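Local coordinates for putative 2OG-Fe(II) oxygenase family protein (Caulobacter crescentus CB15, PDB 3OOX), which is a putative non-haem iron(II) oxygenase that probably uses 2-oxoglutarate and oxygen, forming ethylene and oxidising L-arginine as its relatives do, at residues K67-V72 with P121-A126; G78-G83 with K96-M101; I194-L199 with D233-L238; D274-T279 with P293-A298. All blocks are in the same frame, centred on the assembly; numbering follows the deposited sequence. Where two conformers were deposited one is given.

How the interactions relate
Along the chain the contacts fall into two groups. Interactions 1 and 2 lie in the N-terminal dioxygenase family region, interaction 2 within the sequence that interaction 1 spans; their centres are 11 Å apart and they touch, Tyr69 packing on Tyr79 and Trp99. Interactions 3 and 4 follow in series, with centres 13 Å apart, and meet where Arg237 and Leu238 of helix 233-238 pack on the hairpin of 274-279 with 293-298. Interactions 2 and 3 both reach the eight-stranded sheet, although their centres are about 23 Å apart. One group thus extends and flanks the end of that sheet at strand 78-80, while the other joins its middle to the C-terminal helix 298-309.

Interaction 1 of 4, residues K67-V72 with P121-A126; sequences KQYAGV and PAEIPA. With EDO (1,2-ethanediol), chain L.
Tyr69 and Pro121 mark the closest approach of the two backbones, 7.4 Å from CA to CA, leaving the side chains to bridge the gap. Residues 121-124 form a type I beta turn closed by Ile124 N and Pro121 O; segment 67-72 follows helix 63-66 and meets the turn through Gln68 and Tyr69. The Tyr69 ring is sandwiched, Gln68 CB over the centre of one face and Pro121 against the other, with Tyr69 CE2 4.0 Å from Pro121 CB. Tyr69 OH donates to Glu123 OE1 at 2.6 Å, on the syn side of the carboxylate, and accepts a bond from Ala122 N at 3.2 Å. Gln68 NE2, also bonded to Thr65 O, meets Glu123 OE2 tip to tip at 2.9 Å (162°), from above the carboxylate plane. With a phenylalanine in place of Tyr69, Glu123 OE1 and Ala122 N would probably each lose a hydrogen-bonding mate. Two uncharged donors, one per oxygen, thus fix the Glu123 carboxylate's rotation and are likely to favour its ionised form.

Interaction 2 of 4, residues G78-G83 with K96-M101; sequences GYIPFG and KEFWHM
Gly78 lies flat against the Trp99 indole where strands 78-80 and 97-101 pair antiparallel at one edge of the large mixed sheet, extending the major sheet of the double-stranded beta-helix fold of 2-oxoglutarate oxygenases. Gly78 CA stands 3.8 Å above the centroid of the six-membered ring of Trp99, only 3° off its normal, a CH-pi contact; Phe58 and Phe127 meet the same indole edge-to-face. Tyr79 and Trp99 project from one face of the sheet. The Tyr79 ring and Glu97 carboxylate planes are turned 62° apart, and Tyr79 OH reaches Glu97 OE1 at 2.7 Å, nearly along its C-O axis. Glu97 has CG between the backbone N and carbonyl carbon (chi1 56°) and continues extended; OE1 also pairs with Lys66 and OE2 bonds His175. A phenylalanine instead of Tyr79 would probably leave Glu97 OE1 without its hydroxyl donor, with Lys66 as its remaining named partner. Phe82 receives Glu97 CB over one face, while Lys96 N lies at its edge, 3.4 Å from CD1. On the other side of the sheet Ile80 CB packs 3.9 Å from Phe98 CB, and Ile80 CD1 touches the edge of His100 at CE1, 3.7 Å away. Beyond the strands a water accepts hydrogen bonds from Gly83 N at 2.9 Å and Lys96 N at 3.1 Å.

Interaction 3 of 4, residues I194-L199 with D233-L238; sequences INTITL and DMLERL. With EDO (1,2-ethanediol), chain G.
Ile194 and Asn195, in the turn leading into sheet strand 197-201, meet the first turn of helix 233-238 through its backbone. Met234 N donates to Asn195 O at 3.0 Å, approaching 39° above the carbonyl plane, and makes a second, weak bond to Ile194 O at 3.3 Å. Beside this forked bond Ile194 CG2 rests 3.8 Å from Asp233 OD2, an oxygen whose charge is paired with Arg305, while Asp233 OD1 bonds Ser245 OG. Leu235 CB is 3.4 Å from Thr196 O. With CG anti to its backbone N (chi1 -179°), the Leu235 branch lies side by side with Ile197, pointing the same way, and Ile197 CG2 is 3.8 Å from Leu235 CD2. Here Thr196 and Ile197 together face Leu269, a classic beta bulge in the double-stranded beta-helix core. The segment directly follows an H-x-D sequence, which in this family usually supplies two iron ligands. Thr198 OG1 is hydrogen-bonded to OD2 of its aspartate, Asp193, and Asn195 ND2 donates to that hydroxyl at 2.9 Å (162°), consistent with a second-shell role; ND2 also bonds Leu269 O. One turn further along the helix, Arg237 NH2 grips O1 of a 1,2-ethanediol at 2.8 Å and NH1 grips O2 at 2.9 Å; the diol, probably from the crystallisation liquor, also bonds Gln304.

Interaction 4 of 4, residues D274-T279 with P293-A298; sequences DYEIKT and PESITA
Ile277 turns CG1 anti to its carbonyl carbon (chi1 -55°) and then runs extended, so that CD1 arrives 4.0 Å from Ala298 CA; Thr297 holds OG1 between its backbone N and carbonyl carbon (chi1 63°), where it caps a backbone N of the helix that follows. Glu300 OE1 in turn accepts a bond from Thr297 N, consistent with a capping box at the start of helix 298-309. The two segments form a small two-stranded antiparallel sheet. Ile277 and Ile296 are its hydrogen-bonded pair: Ile277 N reaches Ile296 O at 2.8 Å, and Ile296 N returns a longer bond to Ile277 O at 3.2 Å. Their side chains share one face, Ile277 CB lying 4.3 Å from Ile296 CG2. Glu276 and Thr297 make the non-hydrogen-bonded pair, with CA atoms 4.2 Å apart. Tyr275 O is approached twice, by Ala298 N at 2.8 Å with a C=O...N angle of 163°, and by the CA-H of Thr297, its CA 3.2 Å away. Ile277 and Ile296 pack against Arg237 of helix 233-238, Tyr275 and Ile277 reach Leu238 of the same helix, and Ile296 also touches Phe301 and Gln304 of helix 298-309.

Interaction 1 of 4, residues K67-V72 with P121-A126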
loop_
_atom_site.group_PDB
_atom_site.type_symbol
_atom_site.label_atom_id
_atom_site.label_comp_id
_atom_site.label_asym_id
_atom_site.label_seq_id
_atom_site.Cartn_x
_atom_site.Cartn_y
_atom_site.Cartn_z
ATOM N N LYS A 67 -21.301 2.056 11.451
ATOM C CA LYS A 67 -21.729 3.186 10.613
ATOM C C LYS A 67 -21.700 4.545 11.322
ATOM O O LYS A 67 -21.838 5.582 10.679
ATOM C CB LYS A 67 -23.092 2.911 9.993
ATOM C CG LYS A 67 -22.985 1.923 8.810
ATOM C CD LYS A 67 -24.313 1.662 8.155
ATOM C CE LYS A 67 -24.138 0.883 6.842
ATOM N NZ LYS A 67 -25.487 0.639 6.215
ATOM N N GLN A 68 -21.499 4.531 12.633
ATOM C CA GLN A 68 -21.191 5.755 13.351
ATOM C C GLN A 68 -19.966 6.414 12.744
ATOM O O GLN A 68 -19.798 7.634 12.829
ATOM C CB GLN A 68 -20.899 5.446 14.818
ATOM C CG GLN A 68 -22.098 4.963 15.596
ATOM C CD GLN A 68 -21.745 4.593 17.026
ATOM O OE1 GLN A 68 -22.311 5.141 17.975
ATOM N NE2 GLN A 68 -20.835 3.656 17.192
ATOM N N TYR A 69 -19.093 5.603 12.148
ATOM C CA TYR A 69 -17.788 6.067 11.650
ATOM C C TYR A 69 -17.753 6.158 10.124
ATOM O O TYR A 69 -16.674 6.355 9.539
ATOM C CB TYR A 69 -16.680 5.151 12.167
ATOM C CG TYR A 69 -16.778 4.956 13.664
ATOM C CD1 TYR A 69 -16.435 6.002 14.523
ATOM C CD2 TYR A 69 -17.283 3.788 14.211
ATOM C CE1 TYR A 69 -16.579 5.878 15.890
ATOM C CE2 TYR A 69 -17.425 3.645 15.599
ATOM C CZ TYR A 69 -17.078 4.704 16.425
ATOM O OH TYR A 69 -17.196 4.590 17.802
ATOM N N ALA A 70 -18.920 6.027 9.509
ATOM C CA ALA A 70 -19.080 6.135 8.048
ATOM C C ALA A 70 -19.373 7.568 7.612
ATOM O O ALA A 70 -19.756 8.411 8.425
ATOM C CB ALA A 70 -20.198 5.224 7.564
ATOM N N GLY A 71 -19.229 7.813 6.310
ATOM C CA GLY A 71 -19.508 9.112 5.727
ATOM C C GLY A 71 -18.537 10.194 6.146
ATOM O O GLY A 71 -18.876 11.367 6.107
ATOM N N VAL A 72 -17.351 9.811 6.580
ATOM C CA VAL A 72 -16.333 10.775 7.023
ATOM C C VAL A 72 -15.410 11.056 5.844
ATOM O O VAL A 72 -14.660 10.194 5.400
ATOM C CB VAL A 72 -15.524 10.275 8.253
ATOM C CG1 VAL A 72 -14.486 11.315 8.706
ATOM C CG2 VAL A 72 -16.484 9.933 9.389
ATOM N N PRO A 121 -12.780 4.119 16.833
ATOM C CA PRO A 121 -13.961 3.418 17.360
ATOM C C PRO A 121 -13.896 3.204 18.870
ATOM O O PRO A 121 -13.152 2.367 19.331
ATOM C CB PRO A 121 -13.922 2.071 16.629
ATOM C CG PRO A 121 -12.481 1.841 16.346
ATOM C CD PRO A 121 -11.791 3.186 16.258
ATOM N N ALA A 122 -14.695 3.957 19.619
ATOM C CA ALA A 122 -14.681 3.860 21.093
ATOM C C ALA A 122 -14.938 2.444 21.602
ATOM O O ALA A 122 -14.468 2.064 22.688
ATOM C CB ALA A 122 -15.727 4.797 21.669
ATOM N N GLU A 123 -15.685 1.662 20.836
ATOM C CA GLU A 123 -16.095 0.311 21.233
ATOM C C GLU A 123 -14.972 -0.726 21.266
ATOM O O GLU A 123 -15.154 -1.815 21.843
ATOM C CB GLU A 123 -17.230 -0.190 20.322
ATOM C CG GLU A 123 -18.508 0.637 20.417
ATOM C CD GLU A 123 -18.556 1.906 19.552
ATOM O OE1 GLU A 123 -17.612 2.193 18.764
ATOM O OE2 GLU A 123 -19.587 2.604 19.642
ATOM N N ILE A 124 -13.832 -0.407 20.652
ATOM C CA ILE A 124 -12.655 -1.280 20.632
ATOM C C ILE A 124 -11.557 -0.456 21.298
ATOM O O ILE A 124 -10.805 0.274 20.641
ATOM C CB ILE A 124 -12.217 -1.689 19.185
ATOM C CG1 ILE A 124 -13.417 -2.193 18.356
ATOM C CG2 ILE A 124 -11.057 -2.720 19.233
ATOM C CD1 ILE A 124 -14.205 -3.329 18.987
ATOM N N PRO A 125 -11.490 -0.529 22.646
ATOM C CA PRO A 125 -10.576 0.341 23.359
ATOM C C PRO A 125 -9.108 0.314 22.927
ATOM O O PRO A 125 -8.468 1.353 22.944
ATOM C CB PRO A 125 -10.727 -0.131 24.814
ATOM C CG PRO A 125 -12.100 -0.685 24.884
ATOM C CD PRO A 125 -12.345 -1.308 23.562
ATOM N N ALA A 126 -8.591 -0.853 22.543
ATOM C CA ALA A 126 -7.179 -0.984 22.165
ATOM C C ALA A 126 -6.897 -0.600 20.704
ATOM O O ALA A 126 -5.751 -0.544 20.300
ATOM C CB ALA A 126 -6.699 -2.401 22.429
HETATM C C1 EDO L . -10.153 4.829 21.459
HETATM O O1 EDO L . -10.205 6.149 20.903
HETATM C C2 EDO L . -10.732 3.838 20.474
HETATM O O2 EDO L . -9.714 2.967 19.968
#

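Interaction 2 of 4, residues G78-G83 with K96-M101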
loop_
_atom_site.group_PDB
_atom_site.type_symbol
_atom_site.label_atom_id
_atom_site.label_comp_id
_atom_site.label_asym_id
_atom_site.label_seq_id
_atom_site.Cartn_x
_atom_site.Cartn_y
_atom_site.Cartn_z
ATOM N N GLY A 78 -11.934 6.684 8.610
ATOM C CA GLY A 78 -13.025 5.901 9.173
ATOM C C GLY A 78 -13.525 4.766 8.292
ATOM O O GLY A 78 -12.762 4.139 7.562
ATOM N N TYR A 79 -14.818 4.489 8.408
ATOM C CA TYR A 79 -15.413 3.252 7.925
ATOM C C TYR A 79 -16.085 3.444 6.566
ATOM O O TYR A 79 -16.729 4.462 6.304
ATOM C CB TYR A 79 -16.436 2.785 8.961
ATOM C CG TYR A 79 -17.195 1.548 8.581
ATOM C CD1 TYR A 79 -16.534 0.343 8.432
ATOM C CD2 TYR A 79 -18.561 1.583 8.423
ATOM C CE1 TYR A 79 -17.223 -0.821 8.100
ATOM C CE2 TYR A 79 -19.285 0.420 8.084
ATOM C CZ TYR A 79 -18.588 -0.767 7.908
ATOM O OH TYR A 79 -19.279 -1.924 7.581
ATOM N N ILE A 80 -15.954 2.426 5.696
ATOM C CA ILE A 80 -16.711 2.350 4.460
ATOM C C ILE A 80 -17.469 1.019 4.485
ATOM O O ILE A 80 -16.853 -0.045 4.579
ATOM C CB ILE A 80 -15.801 2.374 3.208
ATOM C CG1 ILE A 80 -14.908 3.631 3.195
ATOM C CG2 ILE A 80 -16.661 2.268 1.952
ATOM C CD1 ILE A 80 -13.915 3.680 2.014
ATOM N N PRO A 81 -18.791 1.087 4.411
ATOM C CA PRO A 81 -19.598 -0.129 4.433
ATOM C C PRO A 81 -19.619 -0.877 3.120
ATOM O O PRO A 81 -19.131 -0.395 2.118
ATOM C CB PRO A 81 -20.996 0.390 4.770
ATOM C CG PRO A 81 -21.047 1.686 4.151
ATOM C CD PRO A 81 -19.655 2.278 4.306
ATOM N N PHE A 82 -20.197 -2.071 3.160
ATOM C CA PHE A 82 -20.476 -2.840 1.956
ATOM C C PHE A 82 -21.253 -1.985 0.972
ATOM O O PHE A 82 -22.108 -1.202 1.368
ATOM C CB PHE A 82 -21.260 -4.128 2.309
ATOM C CG PHE A 82 -20.556 -5.003 3.304
ATOM C CD1 PHE A 82 -19.342 -5.587 2.998
ATOM C CD2 PHE A 82 -21.088 -5.215 4.568
ATOM C CE1 PHE A 82 -18.667 -6.380 3.904
ATOM C CE2 PHE A 82 -20.416 -6.013 5.495
ATOM C CZ PHE A 82 -19.201 -6.599 5.157
ATOM N N GLY A 83 -20.916 -2.127 -0.305
ATOM C CA GLY A 83 -21.573 -1.384 -1.386
ATOM C C GLY A 83 -21.673 -2.235 -2.640
ATOM O O GLY A 83 -21.276 -3.402 -2.642
ATOM N N LYS A 96 -17.008 -6.122 0.583
ATOM C CA LYS A 96 -15.824 -5.829 1.358
ATOM C C LYS A 96 -16.088 -4.524 2.112
ATOM O O LYS A 96 -16.839 -3.652 1.637
ATOM C CB LYS A 96 -14.623 -5.750 0.442
ATOM C CG LYS A 96 -14.687 -4.595 -0.552
ATOM C CD LYS A 96 -13.912 -4.852 -1.818
ATOM C CE LYS A 96 -14.123 -3.733 -2.847
ATOM N NZ LYS A 96 -15.363 -3.866 -3.654
ATOM N N GLU A 97 -15.490 -4.410 3.288
ATOM C CA GLU A 97 -15.654 -3.240 4.121
ATOM C C GLU A 97 -14.272 -2.747 4.533
ATOM O O GLU A 97 -13.321 -3.526 4.599
ATOM C CB GLU A 97 -16.542 -3.537 5.336
ATOM C CG GLU A 97 -16.068 -4.699 6.209
ATOM C CD GLU A 97 -16.996 -5.014 7.355
ATOM O OE1 GLU A 97 -17.793 -4.131 7.745
ATOM O OE2 GLU A 97 -16.894 -6.152 7.864
ATOM N N PHE A 98 -14.143 -1.447 4.775
ATOM C CA PHE A 98 -12.860 -0.784 4.969
ATOM C C PHE A 98 -12.836 0.059 6.243
ATOM O O PHE A 98 -13.851 0.632 6.616
ATOM C CB PHE A 98 -12.595 0.252 3.857
ATOM C CG PHE A 98 -12.529 -0.317 2.432
ATOM C CD1 PHE A 98 -13.682 -0.618 1.721
ATOM C CD2 PHE A 98 -11.323 -0.415 1.778
ATOM C CE1 PHE A 98 -13.615 -1.069 0.433
ATOM C CE2 PHE A 98 -11.236 -0.870 0.463
ATOM C CZ PHE A 98 -12.374 -1.216 -0.195
ATOM N N TRP A 99 -11.636 0.214 6.787
ATOM C CA TRP A 99 -11.312 1.282 7.730
ATOM C C TRP A 99 -10.055 1.973 7.208
ATOM O O TRP A 99 -9.088 1.299 6.863
ATOM C CB TRP A 99 -11.017 0.733 9.136
ATOM C CG TRP A 99 -10.751 1.853 10.101
ATOM C CD1 TRP A 99 -9.551 2.471 10.344
ATOM C CD2 TRP A 99 -11.720 2.511 10.923
ATOM N NE1 TRP A 99 -9.712 3.474 11.275
ATOM C CE2 TRP A 99 -11.038 3.519 11.637
ATOM C CE3 TRP A 99 -13.094 2.332 11.151
ATOM C CZ2 TRP A 99 -11.701 4.353 12.560
ATOM C CZ3 TRP A 99 -13.755 3.178 12.069
ATOM C CH2 TRP A 99 -13.046 4.164 12.759
ATOM N N HIS A 100 -10.061 3.287 7.148
ATOM C CA HIS A 100 -8.871 4.025 6.770
ATOM C C HIS A 100 -8.364 4.932 7.882
ATOM O O HIS A 100 -9.129 5.714 8.450
ATOM C CB HIS A 100 -9.154 4.875 5.544
ATOM C CG HIS A 100 -9.293 4.066 4.300
ATOM N ND1 HIS A 100 -10.377 4.172 3.460
ATOM C CD2 HIS A 100 -8.486 3.115 3.767
ATOM C CE1 HIS A 100 -10.222 3.328 2.447
ATOM N NE2 HIS A 100 -9.084 2.670 2.612
HETATM N N MSE A 101 -7.074 4.796 8.150
HETATM C CA MSE A 101 -6.366 5.660 9.075
HETATM C C MSE A 101 -5.349 6.454 8.290
HETATM O O MSE A 101 -4.508 5.873 7.610
HETATM C CB MSE A 101 -5.651 4.837 10.155
HETATM C CG MSE A 101 -4.867 5.721 11.156
HETATM SE SE MSE A 101 -3.664 4.677 12.241
HETATM C CE MSE A 101 -2.505 6.185 12.764
HETATM O O HOH W 1 -17.160 -1.220 0.511
HETATM O O HOH W 2 -18.777 -4.034 -0.787
#

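Interaction 3 of 4, residues I194-L199 with D233-L238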
loop_
_atom_site.group_PDB
_atom_site.type_symbol
_atom_site.label_atom_id
_atom_site.label_comp_id
_atom_site.label_asym_id
_atom_site.label_seq_id
_atom_site.Cartn_x
_atom_site.Cartn_y
_atom_site.Cartn_z
ATOM N N ILE A 194 -1.443 4.775 -6.761
ATOM C CA ILE A 194 -1.106 6.161 -7.122
ATOM C C ILE A 194 -0.027 6.792 -6.271
ATOM O O ILE A 194 0.485 7.878 -6.633
ATOM C CB ILE A 194 -2.346 7.048 -7.233
ATOM C CG1 ILE A 194 -3.002 7.283 -5.897
ATOM C CG2 ILE A 194 -3.354 6.454 -8.221
ATOM C CD1 ILE A 194 -4.281 8.159 -6.024
ATOM N N ASN A 195 0.397 6.102 -5.215
ATOM C CA ASN A 195 1.221 6.656 -4.152
ATOM C C ASN A 195 2.704 6.390 -4.398
ATOM O O ASN A 195 3.130 6.246 -5.541
ATOM C CB ASN A 195 0.697 6.154 -2.791
ATOM C CG ASN A 195 0.546 4.633 -2.732
ATOM O OD1 ASN A 195 -0.358 4.075 -3.387
ATOM N ND2 ASN A 195 1.400 3.953 -1.928
ATOM N N THR A 196 3.514 6.355 -3.356
ATOM C CA THR A 196 4.965 6.200 -3.508
ATOM C C THR A 196 5.375 4.725 -3.520
ATOM O O THR A 196 5.837 4.213 -4.544
ATOM C CB THR A 196 5.687 7.008 -2.426
ATOM O OG1 THR A 196 5.289 8.390 -2.552
ATOM C CG2 THR A 196 7.246 6.831 -2.492
ATOM N N ILE A 197 5.186 4.052 -2.395
ATOM C CA ILE A 197 5.225 2.594 -2.347
ATOM C C ILE A 197 4.105 2.092 -1.448
ATOM O O ILE A 197 3.655 2.804 -0.552
ATOM C CB ILE A 197 6.563 2.010 -1.833
ATOM C CG1 ILE A 197 6.945 2.598 -0.464
ATOM C CG2 ILE A 197 7.682 2.278 -2.870
ATOM C CD1 ILE A 197 8.188 1.893 0.186
ATOM N N THR A 198 3.665 0.847 -1.676
ATOM C CA THR A 198 2.656 0.201 -0.835
ATOM C C THR A 198 3.272 -1.072 -0.228
ATOM O O THR A 198 4.004 -1.851 -0.905
ATOM C CB THR A 198 1.411 -0.143 -1.680
ATOM O OG1 THR A 198 0.928 1.083 -2.221
ATOM C CG2 THR A 198 0.307 -0.813 -0.861
ATOM N N LEU A 199 3.034 -1.273 1.082
ATOM C CA LEU A 199 3.581 -2.372 1.843
ATOM C C LEU A 199 2.466 -3.286 2.346
ATOM O O LEU A 199 1.580 -2.826 3.069
ATOM C CB LEU A 199 4.411 -1.848 3.020
ATOM C CG LEU A 199 5.644 -1.049 2.631
ATOM C CD1 LEU A 199 5.353 0.443 2.727
ATOM C CD2 LEU A 199 6.873 -1.450 3.477
ATOM N N ASP A 233 2.488 5.293 -8.501
ATOM C CA ASP A 233 2.642 6.225 -9.586
ATOM C C ASP A 233 3.517 7.432 -9.206
ATOM O O ASP A 233 4.180 7.962 -10.109
ATOM C CB ASP A 233 1.288 6.757 -10.047
ATOM C CG ASP A 233 0.445 5.719 -10.751
ATOM O OD1 ASP A 233 0.946 4.619 -11.096
ATOM O OD2 ASP A 233 -0.741 6.016 -10.958
HETATM N N MSE A 234 3.497 7.900 -7.959
HETATM C CA MSE A 234 4.326 9.058 -7.582
HETATM C C MSE A 234 5.801 8.750 -7.789
HETATM O O MSE A 234 6.557 9.591 -8.297
HETATM C CB MSE A 234 4.099 9.465 -6.117
HETATM C CG MSE A 234 2.800 10.156 -5.837
HETATM SE SE MSE A 234 2.504 10.405 -3.922
HETATM C CE MSE A 234 0.812 11.307 -3.978
ATOM N N LEU A 235 6.236 7.547 -7.397
ATOM C CA LEU A 235 7.637 7.187 -7.505
ATOM C C LEU A 235 7.972 6.857 -8.950
ATOM O O LEU A 235 9.073 7.177 -9.441
ATOM C CB LEU A 235 7.932 6.024 -6.565
ATOM C CG LEU A 235 9.349 5.483 -6.503
ATOM C CD1 LEU A 235 10.384 6.593 -6.266
ATOM C CD2 LEU A 235 9.484 4.418 -5.396
ATOM N N GLU A 236 7.040 6.218 -9.669
ATOM C CA GLU A 236 7.214 5.995 -11.108
ATOM C C GLU A 236 7.490 7.330 -11.801
ATOM O O GLU A 236 8.446 7.431 -12.609
ATOM C CB GLU A 236 5.982 5.302 -11.719
ATOM C CG GLU A 236 6.068 5.090 -13.231
ATOM C CD GLU A 236 4.793 4.503 -13.787
ATOM O OE1 GLU A 236 3.763 5.193 -13.719
ATOM O OE2 GLU A 236 4.846 3.355 -14.255
ATOM N N ARG A 237 6.709 8.360 -11.468
ATOM C CA ARG A 237 6.871 9.659 -12.129
ATOM C C ARG A 237 8.212 10.304 -11.763
ATOM O O ARG A 237 8.934 10.806 -12.651
ATOM C CB ARG A 237 5.709 10.577 -11.791
ATOM C CG ARG A 237 5.865 11.991 -12.330
ATOM C CD ARG A 237 4.564 12.743 -12.327
ATOM N NE ARG A 237 4.798 14.131 -12.734
ATOM C CZ ARG A 237 3.918 14.911 -13.343
ATOM N NH1 ARG A 237 2.700 14.471 -13.676
ATOM N NH2 ARG A 237 4.255 16.179 -13.642
ATOM N N LEU A 238 8.573 10.245 -10.483
ATOM C CA LEU A 238 9.854 10.804 -10.045
ATOM C C LEU A 238 11.028 10.210 -10.814
ATOM O O LEU A 238 11.972 10.931 -11.162
ATOM C CB LEU A 238 10.023 10.600 -8.544
ATOM C CG LEU A 238 11.354 11.067 -7.938
ATOM C CD1 LEU A 238 11.494 12.593 -8.061
ATOM C CD2 LEU A 238 11.461 10.613 -6.467
HETATM C C1 EDO G . 1.469 18.017 -15.775
HETATM O O1 EDO G . 2.677 17.974 -15.005
HETATM C C2 EDO G . 0.853 16.626 -15.881
HETATM O O2 EDO G . 0.507 16.114 -14.587
#

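Interaction 4 of 4, residues D274-T279 with P293-A298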
loop_
_atom_site.group_PDB
_atom_site.type_symbol
_atom_site.label_atom_id
_atom_site.label_comp_id
_atom_site.label_asym_id
_atom_site.label_seq_id
_atom_site.Cartn_x
_atom_site.Cartn_y
_atom_site.Cartn_z
ATOM N N ASP A 274 3.462 18.776 0.125
ATOM C CA ASP A 274 4.199 19.858 -0.492
ATOM C C ASP A 274 5.519 19.499 -1.181
ATOM O O ASP A 274 6.269 20.403 -1.613
ATOM C CB ASP A 274 4.406 21.003 0.536
ATOM C CG ASP A 274 5.173 20.585 1.795
ATOM O OD1 ASP A 274 5.592 19.413 1.868
ATOM O OD2 ASP A 274 5.416 21.471 2.685
ATOM N N TYR A 275 5.817 18.204 -1.303
ATOM C CA TYR A 275 7.026 17.748 -1.976
ATOM C C TYR A 275 6.845 17.940 -3.483
ATOM O O TYR A 275 5.882 17.433 -4.071
ATOM C CB TYR A 275 7.303 16.286 -1.689
ATOM C CG TYR A 275 8.480 15.744 -2.458
ATOM C CD1 TYR A 275 9.742 16.248 -2.259
ATOM C CD2 TYR A 275 8.339 14.688 -3.357
ATOM C CE1 TYR A 275 10.824 15.762 -2.938
ATOM C CE2 TYR A 275 9.412 14.180 -4.027
ATOM C CZ TYR A 275 10.660 14.710 -3.820
ATOM O OH TYR A 275 11.753 14.199 -4.508
ATOM N N GLU A 276 7.756 18.696 -4.102
ATOM C CA GLU A 276 7.738 18.877 -5.540
ATOM C C GLU A 276 8.425 17.669 -6.182
ATOM O O GLU A 276 9.621 17.361 -5.941
ATOM C CB GLU A 276 8.453 20.166 -5.966
ATOM C CG GLU A 276 8.517 20.284 -7.481
ATOM C CD GLU A 276 9.211 21.562 -7.975
ATOM O OE1 GLU A 276 10.448 21.594 -7.941
ATOM O OE2 GLU A 276 8.519 22.487 -8.395
ATOM N N ILE A 277 7.629 16.950 -6.973
ATOM C CA ILE A 277 8.106 15.850 -7.776
ATOM C C ILE A 277 8.672 16.431 -9.060
ATOM O O ILE A 277 7.930 16.931 -9.915
ATOM C CB ILE A 277 6.975 14.800 -8.095
ATOM C CG1 ILE A 277 6.325 14.295 -6.806
ATOM C CG2 ILE A 277 7.510 13.658 -8.962
ATOM C CD1 ILE A 277 5.076 13.462 -7.078
ATOM N N LYS A 278 9.990 16.361 -9.172
ATOM C CA LYS A 278 10.740 16.862 -10.315
ATOM C C LYS A 278 11.665 15.737 -10.786
ATOM O O LYS A 278 12.384 15.116 -10.002
ATOM C CB LYS A 278 11.514 18.127 -9.935
ATOM C CG LYS A 278 12.422 18.637 -11.048
ATOM C CD LYS A 278 13.077 19.962 -10.659
ATOM C CE LYS A 278 13.889 20.522 -11.820
ATOM N NZ LYS A 278 15.023 19.620 -12.205
ATOM N N THR A 279 11.614 15.449 -12.084
ATOM C CA THR A 279 12.242 14.239 -12.608
ATOM C C THR A 279 13.701 14.127 -12.201
ATOM O O THR A 279 14.477 15.093 -12.331
ATOM C CB THR A 279 12.152 14.192 -14.141
ATOM O OG1 THR A 279 10.826 14.595 -14.544
ATOM C CG2 THR A 279 12.525 12.777 -14.650
ATOM N N PRO A 293 8.180 17.334 -18.098
ATOM C CA PRO A 293 8.905 18.602 -18.091
ATOM C C PRO A 293 8.339 19.621 -17.106
ATOM O O PRO A 293 9.076 20.531 -16.701
ATOM C CB PRO A 293 8.762 19.102 -19.531
ATOM C CG PRO A 293 7.523 18.474 -20.046
ATOM C CD PRO A 293 7.472 17.115 -19.368
ATOM N N GLU A 294 7.053 19.482 -16.747
ATOM C CA GLU A 294 6.431 20.326 -15.740
ATOM C C GLU A 294 6.350 19.548 -14.426
ATOM O O GLU A 294 5.690 18.496 -14.360
ATOM C CB GLU A 294 5.023 20.731 -16.184
ATOM C CG GLU A 294 4.963 21.389 -17.572
ATOM C CD GLU A 294 3.959 20.717 -18.506
ATOM O OE1 GLU A 294 4.194 19.555 -18.908
ATOM O OE2 GLU A 294 2.943 21.359 -18.853
ATOM N N SER A 295 7.028 20.048 -13.397
ATOM C CA SER A 295 6.991 19.383 -12.102
ATOM C C SER A 295 5.633 19.590 -11.429
ATOM O O SER A 295 4.806 20.382 -11.880
ATOM C CB SER A 295 8.127 19.881 -11.217
ATOM O OG SER A 295 9.376 19.703 -11.862
ATOM N N ILE A 296 5.395 18.859 -10.338
ATOM C CA ILE A 296 4.072 18.840 -9.697
ATOM C C ILE A 296 4.263 18.488 -8.241
ATOM O O ILE A 296 5.154 17.697 -7.926
ATOM C CB ILE A 296 3.108 17.816 -10.412
ATOM C CG1 ILE A 296 1.665 18.036 -9.974
ATOM C CG2 ILE A 296 3.566 16.339 -10.201
ATOM C CD1 ILE A 296 0.637 17.352 -10.875
ATOM N N THR A 297 3.490 19.084 -7.331
ATOM C CA THR A 297 3.595 18.661 -5.938
ATOM C C THR A 297 2.908 17.307 -5.782
ATOM O O THR A 297 2.013 16.968 -6.554
ATOM C CB THR A 297 2.962 19.611 -4.930
ATOM O OG1 THR A 297 1.544 19.707 -5.140
ATOM C CG2 THR A 297 3.569 21.037 -5.029
ATOM N N ALA A 298 3.285 16.558 -4.755
ATOM C CA ALA A 298 2.635 15.271 -4.510
ATOM C C ALA A 298 1.133 15.455 -4.322
ATOM O O ALA A 298 0.310 14.664 -4.840
ATOM C CB ALA A 298 3.237 14.606 -3.262
HETATM O O HOH W 3 9.743 17.422 -13.513
#